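Long-range contact in adenylation domain (PDB 5N9X), which is an adenylation domain of the AMP-binding enzyme family, here holding adenosine-5'-triphosphate and threonine: residues R294-I308 with F322-D334. Numbering follows the deposited sequence.
Sequences RPWAKRFGLDRPHLI and FHRLTEDDLAAED
Leu-302 enters the bend of the facing segment with CD1 first. Leu-302 CD1 lies 3.4 Å from the backbone C of Thr-326 and equally near the N of Glu-327. The other methyl of Leu-302, CD2, faces CB of Leu-325. On the helix side, CB of Ala-297 meets CD1 of Leu-330 at 3.7 Å. Leu-325 also packs on Leu-307, CB against CB. Further along, Ile-308 lies against the ring of Phe-322. Its CG2 sits over the ring face in a CH-pi contact, while Ile-308 CG1 comes within 3.6 Å of Phe-322 CZ. Phe-195 meets the same ring edge-to-face.

Strands 306-310 and 321-324 form an antiparallel beta hairpin within the large mixed sheet of the AMP-binding fold. Ile-308 and Arg-324 are a non-hydrogen-bonded pair. Just beyond it, Leu-325 N donates to Leu-307 O at 2.7 Å in a nearly straight bond. Strand 280-284 flanks 306-310 on its other side. A water then bridges the diverging chains: it accepts from Leu-307 N and lies within hydrogen-bonding distance of Leu-302 O and Leu-325 O.

Arg-324 extends from the strand with CG anti to the backbone N (chi1 173°), then bends at chi3. Arg-324 NH1 donates to Leu-302 O at 2.8 Å, with the oxygen close to the guanidinium plane. The His-306 ring stands nearly perpendicular to that plane, with NH1 at the ring edge. Asp-329 OD2 accepts from His-323 NE2 (3.0 Å) and Thr-326 N (2.8 Å), on opposite faces of the carboxylate, which ties the turn back to the strand. At the outer edge, Arg-294 NH2 forms a salt bridge with Glu-333 OE2 at 3.3 Å.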
loop_
_atom_site.group_PDB
_atom_site.type_symbol
_atom_site.label_atom_id
_atom_site.label_comp_id
_atom_site.label_asym_id
_atom_site.label_seq_id
_atom_site.Cartn_x
_atom_site.Cartn_y
_atom_site.Cartn_z
ATOM N N ARG A 294 20.164 -4.523 -6.196
ATOM C CA ARG A 294 21.601 -4.845 -6.272
ATOM C C ARG A 294 22.490 -3.981 -5.348
ATOM O O ARG A 294 23.318 -4.526 -4.614
ATOM C CB ARG A 294 22.115 -4.746 -7.728
ATOM C CG ARG A 294 21.414 -5.663 -8.748
ATOM C CD ARG A 294 22.179 -5.758 -10.072
ATOM N NE ARG A 294 21.309 -5.585 -11.242
ATOM C CZ ARG A 294 20.822 -6.570 -11.991
ATOM N NH1 ARG A 294 21.113 -7.831 -11.707
ATOM N NH2 ARG A 294 20.031 -6.289 -13.022
ATOM N N PRO A 295 22.325 -2.640 -5.364
ATOM C CA PRO A 295 23.228 -1.856 -4.505
ATOM C C PRO A 295 23.085 -2.203 -3.032
ATOM O O PRO A 295 24.089 -2.320 -2.331
ATOM C CB PRO A 295 22.796 -0.408 -4.750
ATOM C CG PRO A 295 22.024 -0.427 -6.007
ATOM C CD PRO A 295 21.395 -1.777 -6.114
ATOM N N TRP A 296 21.850 -2.367 -2.566
ATOM C CA TRP A 296 21.632 -2.872 -1.214
ATOM C C TRP A 296 22.375 -4.179 -0.971
ATOM O O TRP A 296 23.096 -4.314 0.013
ATOM C CB TRP A 296 20.155 -3.095 -0.945
ATOM C CG TRP A 296 19.845 -3.420 0.486
ATOM C CD1 TRP A 296 19.751 -4.656 1.043
ATOM C CD2 TRP A 296 19.577 -2.485 1.533
ATOM N NE1 TRP A 296 19.445 -4.550 2.380
ATOM C CE2 TRP A 296 19.336 -3.224 2.704
ATOM C CE3 TRP A 296 19.513 -1.093 1.589
ATOM C CZ2 TRP A 296 19.034 -2.618 3.921
ATOM C CZ3 TRP A 296 19.224 -0.490 2.797
ATOM C CH2 TRP A 296 18.987 -1.254 3.950
ATOM N N ALA A 297 22.195 -5.135 -1.878
ATOM C CA ALA A 297 22.656 -6.492 -1.646
ATOM C C ALA A 297 24.186 -6.599 -1.588
ATOM O O ALA A 297 24.722 -7.455 -0.894
ATOM C CB ALA A 297 22.094 -7.425 -2.708
ATOM N N LYS A 298 24.900 -5.729 -2.276
ATOM C CA LYS A 298 26.342 -5.797 -2.150
ATOM C C LYS A 298 26.833 -5.322 -0.779
ATOM O O LYS A 298 27.862 -5.805 -0.296
ATOM C CB LYS A 298 27.036 -5.003 -3.256
ATOM C CG LYS A 298 28.221 -5.771 -3.798
ATOM C CD LYS A 298 29.480 -4.924 -3.843
ATOM C CE LYS A 298 30.433 -5.412 -4.932
ATOM N NZ LYS A 298 31.613 -4.497 -5.043
ATOM N N ARG A 299 26.103 -4.394 -0.154
ATOM C CA ARG A 299 26.512 -3.869 1.156
ATOM C C ARG A 299 26.188 -4.776 2.319
ATOM O O ARG A 299 27.030 -5.001 3.186
ATOM C CB ARG A 299 25.894 -2.501 1.442
ATOM C CG ARG A 299 26.934 -1.414 1.419
ATOM C CD ARG A 299 27.769 -1.424 2.702
ATOM N NE ARG A 299 27.092 -0.962 3.918
ATOM C CZ ARG A 299 27.114 -1.595 5.094
ATOM N NH1 ARG A 299 27.705 -2.773 5.207
ATOM N NH2 ARG A 299 26.504 -1.082 6.152
ATOM N N PHE A 300 24.960 -5.278 2.334
ATOM C CA PHE A 300 24.432 -6.063 3.447
ATOM C C PHE A 300 24.280 -7.541 3.111
ATOM O O PHE A 300 24.038 -8.368 3.988
ATOM C CB PHE A 300 23.062 -5.519 3.861
ATOM C CG PHE A 300 23.063 -4.065 4.203
ATOM C CD1 PHE A 300 23.573 -3.621 5.415
ATOM C CD2 PHE A 300 22.574 -3.140 3.308
ATOM C CE1 PHE A 300 23.568 -2.267 5.735
ATOM C CE2 PHE A 300 22.572 -1.795 3.618
ATOM C CZ PHE A 300 23.076 -1.356 4.830
ATOM N N GLY A 301 24.379 -7.882 1.840
ATOM C CA GLY A 301 24.009 -9.228 1.453
ATOM C C GLY A 301 22.493 -9.438 1.482
ATOM O O GLY A 301 21.710 -8.482 1.447
ATOM N N LEU A 302 22.095 -10.706 1.552
ATOM C CA LEU A 302 20.716 -11.112 1.401
ATOM C C LEU A 302 20.267 -11.928 2.605
ATOM O O LEU A 302 19.135 -12.386 2.659
ATOM C CB LEU A 302 20.566 -11.912 0.108
ATOM C CG LEU A 302 20.439 -11.068 -1.160
ATOM C CD1 LEU A 302 20.235 -11.924 -2.376
ATOM C CD2 LEU A 302 19.273 -10.111 -1.035
ATOM N N ASP A 303 21.169 -12.107 3.566
ATOM C CA ASP A 303 20.903 -12.915 4.764
ATOM C C ASP A 303 20.388 -12.129 5.953
ATOM O O ASP A 303 19.713 -12.677 6.818
ATOM C CB ASP A 303 22.171 -13.667 5.175
ATOM C CG ASP A 303 22.786 -14.419 4.028
ATOM O OD1 ASP A 303 22.661 -15.664 4.031
ATOM O OD2 ASP A 303 23.340 -13.761 3.109
ATOM N N ARG A 304 20.727 -10.847 6.003
ATOM C CA ARG A 304 20.280 -9.990 7.081
ATOM C C ARG A 304 20.393 -8.539 6.653
ATOM O O ARG A 304 21.491 -8.075 6.314
ATOM C CB ARG A 304 21.077 -10.219 8.364
ATOM C CG ARG A 304 20.686 -9.229 9.448
ATOM C CD ARG A 304 21.383 -9.489 10.769
ATOM N NE ARG A 304 20.869 -8.640 11.846
ATOM C CZ ARG A 304 19.931 -8.994 12.728
ATOM N NH1 ARG A 304 19.548 -8.126 13.654
ATOM N NH2 ARG A 304 19.386 -10.208 12.701
ATOM N N PRO A 305 19.252 -7.830 6.614
ATOM C CA PRO A 305 17.911 -8.385 6.802
ATOM C C PRO A 305 17.511 -9.286 5.636
ATOM O O PRO A 305 18.184 -9.283 4.604
ATOM C CB PRO A 305 17.017 -7.134 6.848
ATOM C CG PRO A 305 17.745 -6.133 6.010
ATOM C CD PRO A 305 19.205 -6.380 6.349
ATOM N N HIS A 306 16.439 -10.056 5.803
ATOM C CA HIS A 306 15.820 -10.705 4.648
ATOM C C HIS A 306 15.138 -9.654 3.764
ATOM O O HIS A 306 14.588 -8.676 4.262
ATOM C CB HIS A 306 14.802 -11.784 5.072
ATOM C CG HIS A 306 15.352 -12.822 6.000
ATOM N ND1 HIS A 306 16.269 -13.773 5.594
ATOM C CD2 HIS A 306 15.089 -13.089 7.301
ATOM C CE1 HIS A 306 16.562 -14.562 6.611
ATOM N NE2 HIS A 306 15.861 -14.169 7.659
ATOM N N LEU A 307 15.206 -9.837 2.452
ATOM C CA LEU A 307 14.400 -9.014 1.569
ATOM C C LEU A 307 13.243 -9.858 1.051
ATOM O O LEU A 307 13.452 -10.953 0.524
ATOM C CB LEU A 307 15.235 -8.423 0.430
ATOM C CG LEU A 307 16.199 -7.277 0.792
ATOM C CD1 LEU A 307 15.966 -6.678 2.175
ATOM C CD2 LEU A 307 17.611 -7.722 0.706
ATOM N N ILE A 308 12.029 -9.351 1.265
ATOM C CA ILE A 308 10.797 -10.025 0.897
ATOM C C ILE A 308 9.945 -9.137 -0.005
ATOM O O ILE A 308 9.541 -8.024 0.367
ATOM C CB ILE A 308 9.961 -10.429 2.143
ATOM C CG1 ILE A 308 10.544 -11.684 2.794
ATOM C CG2 ILE A 308 8.512 -10.704 1.764
ATOM C CD1 ILE A 308 11.655 -11.425 3.713
ATOM N N PHE A 322 4.318 -13.901 -1.278
ATOM C CA PHE A 322 5.541 -13.839 -0.481
ATOM C C PHE A 322 6.682 -14.436 -1.296
ATOM O O PHE A 322 6.582 -15.540 -1.857
ATOM C CB PHE A 322 5.359 -14.594 0.851
ATOM C CG PHE A 322 6.602 -14.655 1.739
ATOM C CD1 PHE A 322 7.662 -15.528 1.451
ATOM C CD2 PHE A 322 6.664 -13.893 2.913
ATOM C CE1 PHE A 322 8.798 -15.604 2.297
ATOM C CE2 PHE A 322 7.775 -13.967 3.770
ATOM C CZ PHE A 322 8.854 -14.828 3.460
ATOM N N HIS A 323 7.780 -13.707 -1.356
ATOM C CA HIS A 323 8.969 -14.233 -1.975
ATOM C C HIS A 323 10.194 -13.645 -1.308
ATOM O O HIS A 323 10.429 -12.430 -1.388
ATOM C CB HIS A 323 9.007 -13.935 -3.469
ATOM C CG HIS A 323 10.258 -14.416 -4.131
ATOM N ND1 HIS A 323 10.555 -15.757 -4.281
ATOM C CD2 HIS A 323 11.302 -13.738 -4.660
ATOM C CE1 HIS A 323 11.714 -15.878 -4.901
ATOM N NE2 HIS A 323 12.191 -14.670 -5.136
ATOM N N ARG A 324 10.980 -14.512 -0.666
ATOM C CA ARG A 324 12.262 -14.098 -0.132
ATOM C C ARG A 324 13.294 -13.969 -1.274
ATOM O O ARG A 324 13.518 -14.912 -2.047
ATOM C CB ARG A 324 12.747 -15.076 0.948
ATOM C CG ARG A 324 14.154 -14.765 1.407
ATOM C CD ARG A 324 14.590 -15.473 2.676
ATOM N NE ARG A 324 15.877 -16.121 2.432
ATOM C CZ ARG A 324 17.052 -15.510 2.549
ATOM N NH1 ARG A 324 17.108 -14.232 2.894
ATOM N NH2 ARG A 324 18.173 -16.167 2.293
ATOM N N LEU A 325 13.912 -12.796 -1.380
ATOM C CA LEU A 325 14.905 -12.575 -2.414
ATOM C C LEU A 325 16.180 -13.436 -2.224
ATOM O O LEU A 325 16.655 -13.639 -1.102
ATOM C CB LEU A 325 15.253 -11.088 -2.477
ATOM C CG LEU A 325 14.286 -10.301 -3.366
ATOM C CD1 LEU A 325 12.963 -10.060 -2.650
ATOM C CD2 LEU A 325 14.895 -8.980 -3.784
ATOM N N THR A 326 16.690 -13.961 -3.344
ATOM C CA THR A 326 17.903 -14.784 -3.394
ATOM C C THR A 326 18.874 -14.212 -4.417
ATOM O O THR A 326 18.495 -13.346 -5.208
ATOM C CB THR A 326 17.602 -16.251 -3.774
ATOM O OG1 THR A 326 17.312 -16.335 -5.176
ATOM C CG2 THR A 326 16.435 -16.796 -2.954
ATOM N N GLU A 327 20.113 -14.696 -4.412
ATOM C CA GLU A 327 21.101 -14.258 -5.397
ATOM C C GLU A 327 20.612 -14.441 -6.835
ATOM O O GLU A 327 20.796 -13.548 -7.656
ATOM C CB GLU A 327 22.425 -14.993 -5.196
ATOM C CG GLU A 327 23.082 -14.717 -3.838
ATOM C CD GLU A 327 23.693 -13.316 -3.717
ATOM O OE1 GLU A 327 23.635 -12.531 -4.691
ATOM O OE2 GLU A 327 24.214 -12.988 -2.628
ATOM N N ASP A 328 19.957 -15.562 -7.128
ATOM C CA ASP A 328 19.450 -15.838 -8.479
ATOM C C ASP A 328 18.573 -14.714 -9.039
ATOM O O ASP A 328 18.647 -14.387 -10.236
ATOM C CB ASP A 328 18.647 -17.147 -8.503
ATOM C CG ASP A 328 19.515 -18.368 -8.763
ATOM O OD1 ASP A 328 20.698 -18.376 -8.340
ATOM O OD2 ASP A 328 19.006 -19.318 -9.406
ATOM N N ASP A 329 17.748 -14.119 -8.179
ATOM C CA ASP A 329 16.854 -13.040 -8.616
ATOM C C ASP A 329 17.622 -11.806 -9.090
ATOM O O ASP A 329 17.071 -10.967 -9.796
ATOM C CB ASP A 329 15.885 -12.645 -7.491
ATOM C CG ASP A 329 15.201 -13.839 -6.858
ATOM O OD1 ASP A 329 14.775 -14.756 -7.597
ATOM O OD2 ASP A 329 15.083 -13.856 -5.615
ATOM N N LEU A 330 18.892 -11.697 -8.711
ATOM C CA LEU A 330 19.713 -10.571 -9.157
ATOM C C LEU A 330 20.495 -10.868 -10.431
ATOM O O LEU A 330 21.197 -9.992 -10.949
ATOM C CB LEU A 330 20.691 -10.147 -8.069
ATOM C CG LEU A 330 20.143 -9.892 -6.666
ATOM C CD1 LEU A 330 21.226 -9.272 -5.811
ATOM C CD2 LEU A 330 18.911 -8.998 -6.709
ATOM N N ALA A 331 20.385 -12.086 -10.954
ATOM C CA ALA A 331 21.097 -12.411 -12.186
ATOM C C ALA A 331 20.280 -11.966 -13.379
ATOM O O ALA A 331 20.791 -11.279 -14.272
ATOM C CB ALA A 331 21.394 -13.879 -12.271
ATOM N N ALA A 332 19.005 -12.347 -13.397
ATOM C CA ALA A 332 18.122 -11.981 -14.498
ATOM C C ALA A 332 17.428 -10.675 -14.181
ATOM O O ALA A 332 17.725 -10.043 -13.173
ATOM C CB ALA A 332 17.101 -13.063 -14.757
ATOM N N GLU A 333 16.500 -10.271 -15.035
ATOM C CA GLU A 333 15.743 -9.067 -14.767
ATOM C C GLU A 333 14.274 -9.382 -14.569
ATOM O O GLU A 333 13.413 -8.601 -14.956
ATOM C CB GLU A 333 15.934 -8.055 -15.895
ATOM C CG GLU A 333 16.321 -6.677 -15.393
ATOM C CD GLU A 333 17.298 -5.979 -16.300
ATOM O OE1 GLU A 333 16.999 -5.845 -17.510
ATOM O OE2 GLU A 333 18.373 -5.574 -15.795
ATOM N N ASP A 334 14.001 -10.528 -13.952
ATOM C CA ASP A 334 12.634 -10.935 -13.669
ATOM C C ASP A 334 12.155 -10.499 -12.277
ATOM O O ASP A 334 12.917 -10.486 -11.294
ATOM C CB ASP A 334 12.491 -12.453 -13.832
ATOM C CG ASP A 334 12.144 -12.859 -15.267
ATOM O OD1 ASP A 334 11.017 -12.537 -15.704
ATOM O OD2 ASP A 334 12.987 -13.495 -15.949
HETATM O O HOH W 1 16.429 -12.151 1.158
#